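Local atomic coordinates of catalase A (Saccharomyces cerevisiae, PDB entry 1A4E), a protein that uses heme to break down hydrogen peroxide into water and molecular oxygen in the peroxisome, as a homotetrameric catalase. Residues A104-D109 / P241-Q246; G200-W205 / W212-V217; Q314-P319 / D343-R348. All blocks are in the same frame, centred on the assembly; numbering follows the deposited sequence.

Contact 1. Residues A104-D109 / P241-Q246; sequences ADTVRD and PDYCQQ
The N-terminal turn of helix 243-253 is gripped here by Asp105, which reaches it from the loop between strands 87-95 and 112-119, and the contact ties that loop of the catalase domain to a helix far along the chain. Asp242 occupies the N-cap position but makes no capping bond with its side chain, and the remote carboxylate approaches the first-turn amides instead. Asp105 OD2 accepts a hydrogen bond of 3.0 Å from Gln245 N, which meets it on the syn side, 33° out of the carboxylate plane. The same oxygen lies 2.9 Å from Cys244 N. An anionic residue suits this place, since the N-H groups of a helix start, not used up by helical bonds, and the helix dipole would be expected to stabilise its charge. The backbone adds a second tie, Asp105 N donating to Pro241 O at 2.9 Å with an N-H...O angle of 143°. Asp105 OD1 turns to other partners: it is hydrogen-bonded to His58 NE2, and water 1 sits 3.0 Å from Asp105 OD1 and 2.8 Å from Asp242 OD1, bridging two acidic side chains. Asp242 has its main counter-charge elsewhere, in a salt bridge with Arg151 of the second subunit. A leucine in place of Asp105 would probably leave Gln245 N and His58 NE2 without their acceptor and unsettle the helix start. Beside the polar cluster, small apolar groups meet, with Ala104 CB 4.3 Å from Pro241 CB. Thr106 divides its two branches: its hydroxyl, set between the backbone N and the carbonyl carbon (chi1 59°), bonds to Ala233 O, while its methyl CG2 rests 3.8 Å from Tyr243 CD2.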
loop_
_atom_site.group_PDB
_atom_site.type_symbol
_atom_site.label_atom_id
_atom_site.label_comp_id
_atom_site.label_asym_id
_atom_site.label_seq_id
_atom_site.Cartn_x
_atom_site.Cartn_y
_atom_site.Cartn_z
ATOM N N ALA B 104 3.815 27.592 1.751
ATOM C CA ALA B 104 4.340 28.552 2.709
ATOM C C ALA B 104 3.653 28.623 4.051
ATOM O O ALA B 104 2.475 28.327 4.207
ATOM C CB ALA B 104 4.295 29.944 2.132
ATOM N N ASP B 105 4.430 29.043 5.040
ATOM C CA ASP B 105 3.943 29.209 6.396
ATOM C C ASP B 105 3.010 30.372 6.638
ATOM O O ASP B 105 2.054 30.257 7.406
ATOM C CB ASP B 105 5.115 29.362 7.350
ATOM C CG ASP B 105 5.734 28.052 7.791
ATOM O OD1 ASP B 105 5.139 26.997 7.594
ATOM O OD2 ASP B 105 6.814 28.090 8.362
ATOM N N THR B 106 3.312 31.505 5.997
ATOM C CA THR B 106 2.547 32.721 6.214
ATOM C C THR B 106 1.516 32.988 5.120
ATOM O O THR B 106 1.616 33.938 4.344
ATOM C CB THR B 106 3.552 33.919 6.373
ATOM O OG1 THR B 106 4.331 34.003 5.188
ATOM C CG2 THR B 106 4.458 33.755 7.589
ATOM N N VAL B 107 0.543 32.077 5.016
ATOM C CA VAL B 107 -0.600 32.249 4.119
ATOM C C VAL B 107 -1.844 32.471 4.977
ATOM O O VAL B 107 -1.796 32.310 6.197
ATOM C CB VAL B 107 -0.878 31.005 3.207
ATOM C CG1 VAL B 107 0.274 30.848 2.234
ATOM C CG2 VAL B 107 -1.098 29.747 4.047
ATOM N N ARG B 108 -2.976 32.860 4.392
ATOM C CA ARG B 108 -4.201 32.984 5.160
ATOM C C ARG B 108 -4.824 31.605 5.215
ATOM O O ARG B 108 -5.005 30.933 4.203
ATOM C CB ARG B 108 -5.138 33.983 4.485
ATOM C CG ARG B 108 -6.582 33.945 4.975
ATOM C CD ARG B 108 -7.318 35.202 4.559
ATOM N NE ARG B 108 -7.010 36.209 5.557
ATOM C CZ ARG B 108 -6.381 37.341 5.279
ATOM N NH1 ARG B 108 -5.986 37.656 4.058
ATOM N NH2 ARG B 108 -6.099 38.147 6.274
ATOM N N ASP B 109 -5.107 31.198 6.446
ATOM C CA ASP B 109 -5.724 29.914 6.748
ATOM C C ASP B 109 -6.017 29.863 8.237
ATOM O O ASP B 109 -5.458 30.656 8.994
ATOM C CB ASP B 109 -4.792 28.735 6.424
ATOM C CG ASP B 109 -5.208 27.844 5.262
ATOM O OD1 ASP B 109 -6.312 27.968 4.731
ATOM O OD2 ASP B 109 -4.402 27.001 4.889
ATOM N N PRO B 241 9.527 30.661 2.994
ATOM C CA PRO B 241 8.360 29.778 3.098
ATOM C C PRO B 241 8.262 28.997 4.400
ATOM O O PRO B 241 7.224 28.425 4.711
ATOM C CB PRO B 241 8.472 28.860 1.906
ATOM C CG PRO B 241 9.386 29.594 0.956
ATOM C CD PRO B 241 10.384 30.246 1.886
ATOM N N ASP B 242 9.364 28.947 5.159
ATOM C CA ASP B 242 9.434 28.192 6.401
ATOM C C ASP B 242 9.671 29.061 7.624
ATOM O O ASP B 242 10.272 28.640 8.616
ATOM C CB ASP B 242 10.541 27.154 6.276
ATOM C CG ASP B 242 10.289 26.183 5.139
ATOM O OD1 ASP B 242 9.310 25.440 5.187
ATOM O OD2 ASP B 242 11.061 26.189 4.189
ATOM N N TYR B 243 9.097 30.267 7.550
ATOM C CA TYR B 243 9.228 31.280 8.580
ATOM C C TYR B 243 8.785 30.833 9.972
ATOM O O TYR B 243 9.556 30.975 10.921
ATOM C CB TYR B 243 8.432 32.495 8.113
ATOM C CG TYR B 243 8.575 33.713 9.009
ATOM C CD1 TYR B 243 9.738 34.489 8.970
ATOM C CD2 TYR B 243 7.531 34.052 9.873
ATOM C CE1 TYR B 243 9.853 35.603 9.804
ATOM C CE2 TYR B 243 7.645 35.162 10.707
ATOM C CZ TYR B 243 8.808 35.927 10.667
ATOM O OH TYR B 243 8.914 37.028 11.488
ATOM N N CYS B 244 7.570 30.282 10.107
ATOM C CA CYS B 244 7.058 29.839 11.394
ATOM C C CYS B 244 7.768 28.591 11.906
ATOM O O CYS B 244 7.955 28.454 13.112
ATOM C CB CYS B 244 5.559 29.591 11.268
ATOM S SG CYS B 244 4.621 31.078 10.825
ATOM N N GLN B 245 8.210 27.685 11.021
ATOM C CA GLN B 245 8.998 26.517 11.402
ATOM C C GLN B 245 10.337 26.962 11.986
ATOM O O GLN B 245 10.772 26.469 13.027
ATOM C CB GLN B 245 9.219 25.624 10.161
ATOM C CG GLN B 245 10.263 24.500 10.244
ATOM C CD GLN B 245 10.074 23.542 11.407
ATOM O OE1 GLN B 245 9.016 22.948 11.577
ATOM N NE2 GLN B 245 11.084 23.363 12.252
ATOM N N GLN B 246 10.972 27.921 11.314
ATOM C CA GLN B 246 12.224 28.483 11.769
ATOM C C GLN B 246 12.052 29.210 13.099
ATOM O O GLN B 246 12.903 29.102 13.980
ATOM C CB GLN B 246 12.727 29.435 10.720
ATOM C CG GLN B 246 14.094 29.957 11.071
ATOM C CD GLN B 246 14.739 30.775 9.978
ATOM O OE1 GLN B 246 15.781 31.376 10.215
ATOM N NE2 GLN B 246 14.212 30.833 8.757
HETATM O O HOH W 1 7.526 25.176 7.356
#

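Contact 2. Residues G200-W205 / W212-V217; sequences GHTYKW and WHYVQV. With HEM (protoporphyrin IX containing Fe), chain I.
Tyr203 and Val215, like Trp205 and His213, are hydrogen-bonded pairs of an antiparallel beta hairpin, strands 203-206 and 212-221, in the beta-barrel region of catalase. The backbone ladder comes first. Tyr203 N and Val215 O, 2.9 Å apart, make a nearly straight bond (171°), and Val215 N returns one to Tyr203 O; Trp205 and His213 exchange a second such pair. Lys204 and Tyr214 form the non-hydrogen-bonded pair between them.

Apolar packing differs on the two faces. On that of Trp205 and Val215, Val215 CG1 makes a CH-pi contact over the Trp205 six-membered ring, 3.9 Å from its centroid. With CG1 anti to the backbone N (chi1 177°), the other methyl, CG2, is left to meet Trp205 CB, while Val217 CG2 lies 3.8 Å from Trp205 CZ2. Trp126 of strand 122-129 also touches this cluster. On the Lys204 and Tyr214 face, the long aliphatic chain of Lys204 suits its place by running alongside two rings, CD lying 3.9 Å from Trp212 CZ3, and Thr202 CG2 comes 3.5 Å from Tyr214 CD1.

Polar side chains add further ties. Gln216 NE2 donates to Thr202 OG1 at 3.0 Å, within its own amide plane; the hydroxyl is also bonded to Val279 O. Gln216 OE1 reaches Gly200 O through water 2. Lys204 NZ is hydrogen-bonded to Gln408 OE1 and forms a salt bridge with Glu409, whose OE2 is hydrogen-bonded to Tyr214 OH.

His201, hydrogen-bonded to Asp331 through ND1, brings NE2 within 3.7 Å of the heme methyl CMC. This chemistry implies a hairpin fixed by its backbone and sealed by aromatic packing, the polar ends of Thr202, Lys204, Tyr214 and Gln216 given partners, while His201, remote from the turn, lies beside the heme.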
loop_
_atom_site.group_PDB
_atom_site.type_symbol
_atom_site.label_atom_id
_atom_site.label_comp_id
_atom_site.label_asym_id
_atom_site.label_seq_id
_atom_site.Cartn_x
_atom_site.Cartn_y
_atom_site.Cartn_z
ATOM N N GLY B 200 -13.197 24.070 19.835
ATOM C CA GLY B 200 -14.185 24.300 18.794
ATOM C C GLY B 200 -15.514 23.678 19.189
ATOM O O GLY B 200 -16.524 24.354 19.353
ATOM N N HIS B 201 -15.485 22.356 19.331
ATOM C CA HIS B 201 -16.628 21.584 19.750
ATOM C C HIS B 201 -16.798 21.599 21.263
ATOM O O HIS B 201 -15.912 21.915 22.057
ATOM C CB HIS B 201 -16.486 20.129 19.339
ATOM C CG HIS B 201 -16.089 19.874 17.901
ATOM N ND1 HIS B 201 -16.825 19.899 16.805
ATOM C CD2 HIS B 201 -14.814 19.536 17.531
ATOM C CE1 HIS B 201 -16.056 19.592 15.794
ATOM N NE2 HIS B 201 -14.848 19.376 16.239
ATOM N N THR B 202 -18.012 21.200 21.626
ATOM C CA THR B 202 -18.378 20.949 22.999
ATOM C C THR B 202 -17.974 19.496 23.247
ATOM O O THR B 202 -18.230 18.609 22.427
ATOM C CB THR B 202 -19.904 21.136 23.166
ATOM O OG1 THR B 202 -20.192 22.517 22.981
ATOM C CG2 THR B 202 -20.395 20.689 24.519
ATOM N N TYR B 203 -17.277 19.253 24.353
ATOM C CA TYR B 203 -16.952 17.904 24.772
ATOM C C TYR B 203 -17.700 17.630 26.067
ATOM O O TYR B 203 -18.314 18.528 26.634
ATOM C CB TYR B 203 -15.450 17.780 24.989
ATOM C CG TYR B 203 -14.661 17.697 23.682
ATOM C CD1 TYR B 203 -14.397 18.840 22.907
ATOM C CD2 TYR B 203 -14.178 16.450 23.272
ATOM C CE1 TYR B 203 -13.655 18.730 21.730
ATOM C CE2 TYR B 203 -13.437 16.336 22.097
ATOM C CZ TYR B 203 -13.183 17.473 21.333
ATOM O OH TYR B 203 -12.450 17.344 20.169
ATOM N N LYS B 204 -17.731 16.384 26.541
ATOM C CA LYS B 204 -18.376 16.063 27.799
ATOM C C LYS B 204 -17.340 15.502 28.746
ATOM O O LYS B 204 -16.765 14.452 28.478
ATOM C CB LYS B 204 -19.493 15.035 27.602
ATOM C CG LYS B 204 -20.695 15.640 26.876
ATOM C CD LYS B 204 -21.858 14.662 26.809
ATOM C CE LYS B 204 -21.587 13.521 25.840
ATOM N NZ LYS B 204 -22.657 12.541 25.871
ATOM N N TRP B 205 -17.021 16.229 29.822
ATOM C CA TRP B 205 -16.089 15.738 30.823
ATOM C C TRP B 205 -16.859 15.336 32.071
ATOM O O TRP B 205 -17.836 15.984 32.447
ATOM C CB TRP B 205 -15.055 16.818 31.175
ATOM C CG TRP B 205 -14.048 17.186 30.077
ATOM C CD1 TRP B 205 -14.116 16.673 28.800
ATOM C CD2 TRP B 205 -12.994 18.056 30.220
ATOM N NE1 TRP B 205 -13.128 17.215 28.137
ATOM C CE2 TRP B 205 -12.433 18.043 28.932
ATOM C CE3 TRP B 205 -12.435 18.849 31.223
ATOM C CZ2 TRP B 205 -11.308 18.811 28.629
ATOM C CZ3 TRP B 205 -11.308 19.621 30.914
ATOM C CH2 TRP B 205 -10.746 19.604 29.631
ATOM N N TRP B 212 -21.486 15.319 35.209
ATOM C CA TRP B 212 -20.840 15.706 33.967
ATOM C C TRP B 212 -21.169 17.114 33.511
ATOM O O TRP B 212 -22.193 17.690 33.879
ATOM C CB TRP B 212 -21.220 14.717 32.854
ATOM C CG TRP B 212 -22.699 14.671 32.483
ATOM C CD1 TRP B 212 -23.589 13.917 33.199
ATOM C CD2 TRP B 212 -23.291 15.334 31.436
ATOM N NE1 TRP B 212 -24.742 14.093 32.606
ATOM C CE2 TRP B 212 -24.619 14.919 31.555
ATOM C CE3 TRP B 212 -22.907 16.199 30.411
ATOM C CZ2 TRP B 212 -25.586 15.365 30.662
ATOM C CZ3 TRP B 212 -23.877 16.645 29.514
ATOM C CH2 TRP B 212 -25.205 16.232 29.637
ATOM N N HIS B 213 -20.291 17.663 32.671
ATOM C CA HIS B 213 -20.481 18.988 32.117
ATOM C C HIS B 213 -20.133 19.057 30.638
ATOM O O HIS B 213 -19.333 18.279 30.123
ATOM C CB HIS B 213 -19.608 20.012 32.837
ATOM C CG HIS B 213 -20.027 20.393 34.253
ATOM N ND1 HIS B 213 -19.820 19.720 35.373
ATOM C CD2 HIS B 213 -20.660 21.563 34.596
ATOM C CE1 HIS B 213 -20.288 20.422 36.376
ATOM N NE2 HIS B 213 -20.791 21.529 35.896
ATOM N N TYR B 214 -20.798 19.977 29.934
ATOM C CA TYR B 214 -20.429 20.336 28.579
ATOM C C TYR B 214 -19.254 21.280 28.760
ATOM O O TYR B 214 -19.310 22.217 29.557
ATOM C CB TYR B 214 -21.543 21.077 27.864
ATOM C CG TYR B 214 -22.748 20.218 27.502
ATOM C CD1 TYR B 214 -22.619 19.082 26.688
ATOM C CD2 TYR B 214 -24.005 20.586 27.977
ATOM C CE1 TYR B 214 -23.739 18.321 26.347
ATOM C CE2 TYR B 214 -25.128 19.826 27.643
ATOM C CZ TYR B 214 -24.989 18.700 26.829
ATOM O OH TYR B 214 -26.106 17.964 26.481
ATOM N N VAL B 215 -18.168 21.031 28.030
ATOM C CA VAL B 215 -16.917 21.767 28.191
ATOM C C VAL B 215 -16.408 22.323 26.870
ATOM O O VAL B 215 -16.555 21.687 25.827
ATOM C CB VAL B 215 -15.844 20.815 28.822
ATOM C CG1 VAL B 215 -14.505 21.517 28.944
ATOM C CG2 VAL B 215 -16.252 20.414 30.236
ATOM N N GLN B 216 -15.855 23.541 26.870
ATOM C CA GLN B 216 -15.132 24.067 25.715
ATOM C C GLN B 216 -13.772 24.508 26.231
ATOM O O GLN B 216 -13.662 25.114 27.296
ATOM C CB GLN B 216 -15.855 25.249 25.083
ATOM C CG GLN B 216 -17.038 24.669 24.332
ATOM C CD GLN B 216 -17.467 25.421 23.095
ATOM O OE1 GLN B 216 -16.896 26.427 22.694
ATOM N NE2 GLN B 216 -18.501 24.924 22.438
ATOM N N VAL B 217 -12.707 24.145 25.503
ATOM C CA VAL B 217 -11.345 24.402 25.962
ATOM C C VAL B 217 -10.677 25.545 25.203
ATOM O O VAL B 217 -10.815 25.702 23.990
ATOM C CB VAL B 217 -10.529 23.085 25.835
ATOM C CG1 VAL B 217 -9.187 23.243 26.530
ATOM C CG2 VAL B 217 -11.261 21.922 26.504
HETATM C CHA HEM I . -6.466 16.977 10.286
HETATM C CHB HEM I . -10.765 15.256 9.035
HETATM C CHC HEM I . -12.854 19.014 11.138
HETATM C CHD HEM I . -8.660 20.101 13.227
HETATM C C1A HEM I . -7.451 16.269 9.622
HETATM C C2A HEM I . -7.214 15.027 8.911
HETATM C C3A HEM I . -8.430 14.496 8.634
HETATM C C4A HEM I . -9.406 15.429 9.143
HETATM C CMA HEM I . -8.740 13.151 7.994
HETATM C CAA HEM I . -5.861 14.407 8.612
HETATM C CBA HEM I . -5.609 13.286 9.596
HETATM C CGA HEM I . -4.299 12.553 9.405
HETATM O O1A HEM I . -3.966 12.139 8.297
HETATM O O2A HEM I . -3.614 12.383 10.401
HETATM C C1B HEM I . -11.716 16.122 9.528
HETATM C C2B HEM I . -13.133 15.970 9.301
HETATM C C3B HEM I . -13.739 17.097 9.806
HETATM C C4B HEM I . -12.656 17.898 10.358
HETATM C CMB HEM I . -13.744 14.762 8.599
HETATM C CAB HEM I . -15.086 17.479 9.820
HETATM C CBB HEM I . -16.265 16.649 9.527
HETATM C C1C HEM I . -11.898 19.629 11.920
HETATM C C2C HEM I . -12.204 20.586 12.959
HETATM C C3C HEM I . -11.031 20.852 13.604
HETATM C C4C HEM I . -10.014 20.060 12.938
HETATM C CMC HEM I . -13.602 21.116 13.269
HETATM C CAC HEM I . -10.826 21.660 14.713
HETATM C CBC HEM I . -11.482 21.445 15.984
HETATM C C1D HEM I . -7.686 19.356 12.590
HETATM C C2D HEM I . -6.277 19.430 12.884
HETATM C C3D HEM I . -5.667 18.574 12.036
HETATM C C4D HEM I . -6.693 17.966 11.233
HETATM C CMD HEM I . -5.603 20.281 13.951
HETATM C CAD HEM I . -4.174 18.339 11.911
HETATM C CBD HEM I . -3.630 17.249 12.806
HETATM C CGD HEM I . -2.125 17.147 12.642
HETATM O O1D HEM I . -1.430 18.115 12.917
HETATM O O2D HEM I . -1.631 16.105 12.227
HETATM N NA HEM I . -8.806 16.493 9.784
HETATM N NB HEM I . -11.429 17.289 10.197
HETATM N NC HEM I . -10.565 19.276 11.940
HETATM N ND HEM I . -7.939 18.442 11.584
HETATM FE FE HEM I . -9.676 17.904 10.844
HETATM O O HOH W 2 -17.155 26.992 19.966
#

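Contact 3. Residues Q314-P319 / D343-R348; sequences QAAFAP and DAHRYR. With HEM (protoporphyrin IX containing Fe), chain I.
The propionate end of the heme pocket is lined here by His345 and Arg348 of segment 343-348 and by the loop segment 314-319 opposite them. His345 NE2 gives a weak hydrogen bond of 3.0 Å to heme O2A, bent to 123°. Arg348 NH1 approaches the same oxygen, 2.7 Å from O2A, and its positive charge suits a carboxylate. The other terminal nitrogen, Arg348 NH2, donates to Ala315 O at 2.9 Å with an N-H...O angle of 163°; the acceptor lies in the guanidinium plane, whereas the donor stands above the carbonyl plane. Glu313 O is a second acceptor for NH2; with NH1 near the propionate, the guanidinium spans protein backbone and cofactor. The Arg348 chain leaves the backbone with CG anti to N (chi1 -178°) and bends at chi3 to turn the head toward the loop.

His345 and Arg348 are three residues apart on helix 332-348, the catalase helix that also carries Tyr341, the axial ligand of the heme iron. Small residues of the loop let the His345 ring come close. Ala316 CB covers one face in a CH-pi contact, 3.5 Å from the ring centroid, while Phe317 O lies at the ring edge, 3.1 Å from His345 CE1. Phe353 meets the same imidazole. The Phe317 ring meets the other propionate, CD2 lying 3.4 Å from heme O2D, and Ala318 CB touches Tyr341.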
loop_
_atom_site.group_PDB
_atom_site.type_symbol
_atom_site.label_atom_id
_atom_site.label_comp_id
_atom_site.label_asym_id
_atom_site.label_seq_id
_atom_site.Cartn_x
_atom_site.Cartn_y
_atom_site.Cartn_z
ATOM N N GLN B 314 5.315 11.486 10.806
ATOM C CA GLN B 314 4.665 10.231 11.133
ATOM C C GLN B 314 3.696 10.304 12.316
ATOM O O GLN B 314 3.058 9.305 12.666
ATOM C CB GLN B 314 5.716 9.177 11.424
ATOM C CG GLN B 314 6.416 8.708 10.163
ATOM C CD GLN B 314 7.149 7.391 10.351
ATOM O OE1 GLN B 314 6.973 6.445 9.580
ATOM N NE2 GLN B 314 7.983 7.281 11.380
ATOM N N ALA B 315 3.553 11.482 12.938
ATOM C CA ALA B 315 2.670 11.651 14.080
ATOM C C ALA B 315 1.213 11.567 13.658
ATOM O O ALA B 315 0.799 12.124 12.643
ATOM C CB ALA B 315 2.911 12.999 14.722
ATOM N N ALA B 316 0.448 10.834 14.464
ATOM C CA ALA B 316 -0.962 10.593 14.211
ATOM C C ALA B 316 -1.804 11.126 15.357
ATOM O O ALA B 316 -1.655 10.700 16.497
ATOM C CB ALA B 316 -1.223 9.109 14.084
ATOM N N PHE B 317 -2.704 12.056 15.042
ATOM C CA PHE B 317 -3.580 12.707 16.014
ATOM C C PHE B 317 -5.030 12.412 15.657
ATOM O O PHE B 317 -5.409 12.517 14.487
ATOM C CB PHE B 317 -3.395 14.217 16.003
ATOM C CG PHE B 317 -1.998 14.700 16.352
ATOM C CD1 PHE B 317 -1.655 14.956 17.682
ATOM C CD2 PHE B 317 -1.058 14.888 15.341
ATOM C CE1 PHE B 317 -0.370 15.397 17.993
ATOM C CE2 PHE B 317 0.225 15.330 15.663
ATOM C CZ PHE B 317 0.571 15.585 16.987
ATOM N N ALA B 318 -5.849 12.045 16.653
ATOM C CA ALA B 318 -7.247 11.683 16.440
ATOM C C ALA B 318 -8.125 12.070 17.627
ATOM O O ALA B 318 -7.744 11.809 18.772
ATOM C CB ALA B 318 -7.371 10.178 16.234
ATOM N N PRO B 319 -9.310 12.674 17.436
ATOM C CA PRO B 319 -10.275 12.954 18.494
ATOM C C PRO B 319 -10.764 11.711 19.232
ATOM O O PRO B 319 -11.193 11.778 20.383
ATOM C CB PRO B 319 -11.381 13.693 17.787
ATOM C CG PRO B 319 -10.686 14.330 16.621
ATOM C CD PRO B 319 -9.776 13.214 16.168
ATOM N N ASP B 343 -8.901 6.309 10.623
ATOM C CA ASP B 343 -9.034 5.726 9.299
ATOM C C ASP B 343 -7.978 6.287 8.351
ATOM O O ASP B 343 -7.379 5.549 7.567
ATOM C CB ASP B 343 -10.429 6.029 8.769
ATOM C CG ASP B 343 -10.689 5.504 7.361
ATOM O OD1 ASP B 343 -10.748 4.295 7.173
ATOM O OD2 ASP B 343 -10.836 6.302 6.442
ATOM N N ALA B 344 -7.754 7.606 8.420
ATOM C CA ALA B 344 -6.743 8.251 7.600
ATOM C C ALA B 344 -5.368 7.736 7.998
ATOM O O ALA B 344 -4.524 7.529 7.132
ATOM C CB ALA B 344 -6.772 9.756 7.797
ATOM N N HIS B 345 -5.154 7.450 9.289
ATOM C CA HIS B 345 -3.877 6.957 9.791
ATOM C C HIS B 345 -3.565 5.564 9.267
ATOM O O HIS B 345 -2.412 5.262 8.960
ATOM C CB HIS B 345 -3.884 6.902 11.321
ATOM C CG HIS B 345 -4.147 8.223 12.035
ATOM N ND1 HIS B 345 -4.619 8.383 13.267
ATOM C CD2 HIS B 345 -3.954 9.477 11.500
ATOM C CE1 HIS B 345 -4.723 9.671 13.490
ATOM N NE2 HIS B 345 -4.322 10.320 12.424
ATOM N N ARG B 346 -4.591 4.703 9.159
ATOM C CA ARG B 346 -4.424 3.341 8.658
ATOM C C ARG B 346 -3.966 3.351 7.212
ATOM O O ARG B 346 -3.155 2.521 6.818
ATOM C CB ARG B 346 -5.736 2.559 8.774
ATOM C CG ARG B 346 -6.079 2.317 10.236
ATOM C CD ARG B 346 -7.476 1.748 10.421
ATOM N NE ARG B 346 -7.835 1.796 11.833
ATOM C CZ ARG B 346 -8.918 2.450 12.284
ATOM N NH1 ARG B 346 -9.744 3.090 11.473
ATOM N NH2 ARG B 346 -9.142 2.533 13.588
ATOM N N TYR B 347 -4.443 4.322 6.433
ATOM C CA TYR B 347 -4.015 4.506 5.062
ATOM C C TYR B 347 -2.630 5.128 4.906
ATOM O O TYR B 347 -1.763 4.576 4.235
ATOM C CB TYR B 347 -5.025 5.380 4.346
ATOM C CG TYR B 347 -4.606 5.706 2.928
ATOM C CD1 TYR B 347 -4.549 4.714 1.943
ATOM C CD2 TYR B 347 -4.289 7.028 2.633
ATOM C CE1 TYR B 347 -4.172 5.070 0.646
ATOM C CE2 TYR B 347 -3.911 7.380 1.343
ATOM C CZ TYR B 347 -3.869 6.401 0.359
ATOM O OH TYR B 347 -3.534 6.786 -0.919
ATOM N N ARG B 348 -2.476 6.312 5.499
ATOM C CA ARG B 348 -1.302 7.166 5.370
ATOM C C ARG B 348 -0.026 6.636 6.004
ATOM O O ARG B 348 1.077 6.805 5.477
ATOM C CB ARG B 348 -1.676 8.522 5.964
ATOM C CG ARG B 348 -0.656 9.642 5.920
ATOM C CD ARG B 348 -1.214 10.777 6.763
ATOM N NE ARG B 348 -0.189 11.240 7.678
ATOM C CZ ARG B 348 -0.365 11.285 8.988
ATOM N NH1 ARG B 348 -1.492 10.914 9.564
ATOM N NH2 ARG B 348 0.639 11.670 9.744
HETATM C CHA HEM I . -6.466 16.977 10.286
HETATM C CHB HEM I . -10.765 15.256 9.035
HETATM C CHC HEM I . -12.854 19.014 11.138
HETATM C CHD HEM I . -8.660 20.101 13.227
HETATM C C1A HEM I . -7.451 16.269 9.622
HETATM C C2A HEM I . -7.214 15.027 8.911
HETATM C C3A HEM I . -8.430 14.496 8.634
HETATM C C4A HEM I . -9.406 15.429 9.143
HETATM C CMA HEM I . -8.740 13.151 7.994
HETATM C CAA HEM I . -5.861 14.407 8.612
HETATM C CBA HEM I . -5.609 13.286 9.596
HETATM C CGA HEM I . -4.299 12.553 9.405
HETATM O O1A HEM I . -3.966 12.139 8.297
HETATM O O2A HEM I . -3.614 12.383 10.401
HETATM C C1B HEM I . -11.716 16.122 9.528
HETATM C C2B HEM I . -13.133 15.970 9.301
HETATM C C3B HEM I . -13.739 17.097 9.806
HETATM C C4B HEM I . -12.656 17.898 10.358
HETATM C CMB HEM I . -13.744 14.762 8.599
HETATM C CAB HEM I . -15.086 17.479 9.820
HETATM C CBB HEM I . -16.265 16.649 9.527
HETATM C C1C HEM I . -11.898 19.629 11.920
HETATM C C2C HEM I . -12.204 20.586 12.959
HETATM C C3C HEM I . -11.031 20.852 13.604
HETATM C C4C HEM I . -10.014 20.060 12.938
HETATM C CMC HEM I . -13.602 21.116 13.269
HETATM C CAC HEM I . -10.826 21.660 14.713
HETATM C CBC HEM I . -11.482 21.445 15.984
HETATM C C1D HEM I . -7.686 19.356 12.590
HETATM C C2D HEM I . -6.277 19.430 12.884
HETATM C C3D HEM I . -5.667 18.574 12.036
HETATM C C4D HEM I . -6.693 17.966 11.233
HETATM C CMD HEM I . -5.603 20.281 13.951
HETATM C CAD HEM I . -4.174 18.339 11.911
HETATM C CBD HEM I . -3.630 17.249 12.806
HETATM C CGD HEM I . -2.125 17.147 12.642
HETATM O O1D HEM I . -1.430 18.115 12.917
HETATM O O2D HEM I . -1.631 16.105 12.227
HETATM N NA HEM I . -8.806 16.493 9.784
HETATM N NB HEM I . -11.429 17.289 10.197
HETATM N NC HEM I . -10.565 19.276 11.940
HETATM N ND HEM I . -7.939 18.442 11.584
HETATM FE FE HEM I . -9.676 17.904 10.844
#

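Contacts 2 and 3 both reach the heme, but at different parts of its rim: contact 2 meets a pyrrole methyl, contact 3 the propionates. Their centres are 23 Å apart, although their nearest atoms come within about 4 Å. Both approach the axial ligand Tyr341, whose side chain is about 7 Å from that of His201 and about 4 Å from that of Ala318. Contacts 1 and 2 lie on opposite sides of the chain's centre, their centres 31 Å apart; that of contact 1 is 23 Å from that of contact 3. The side chain of Asp105 is still about 11 Å from that of the catalytic His56, against about 9 Å for Phe317 of contact 3. Contacts 1 and 3 also touch the second subunit.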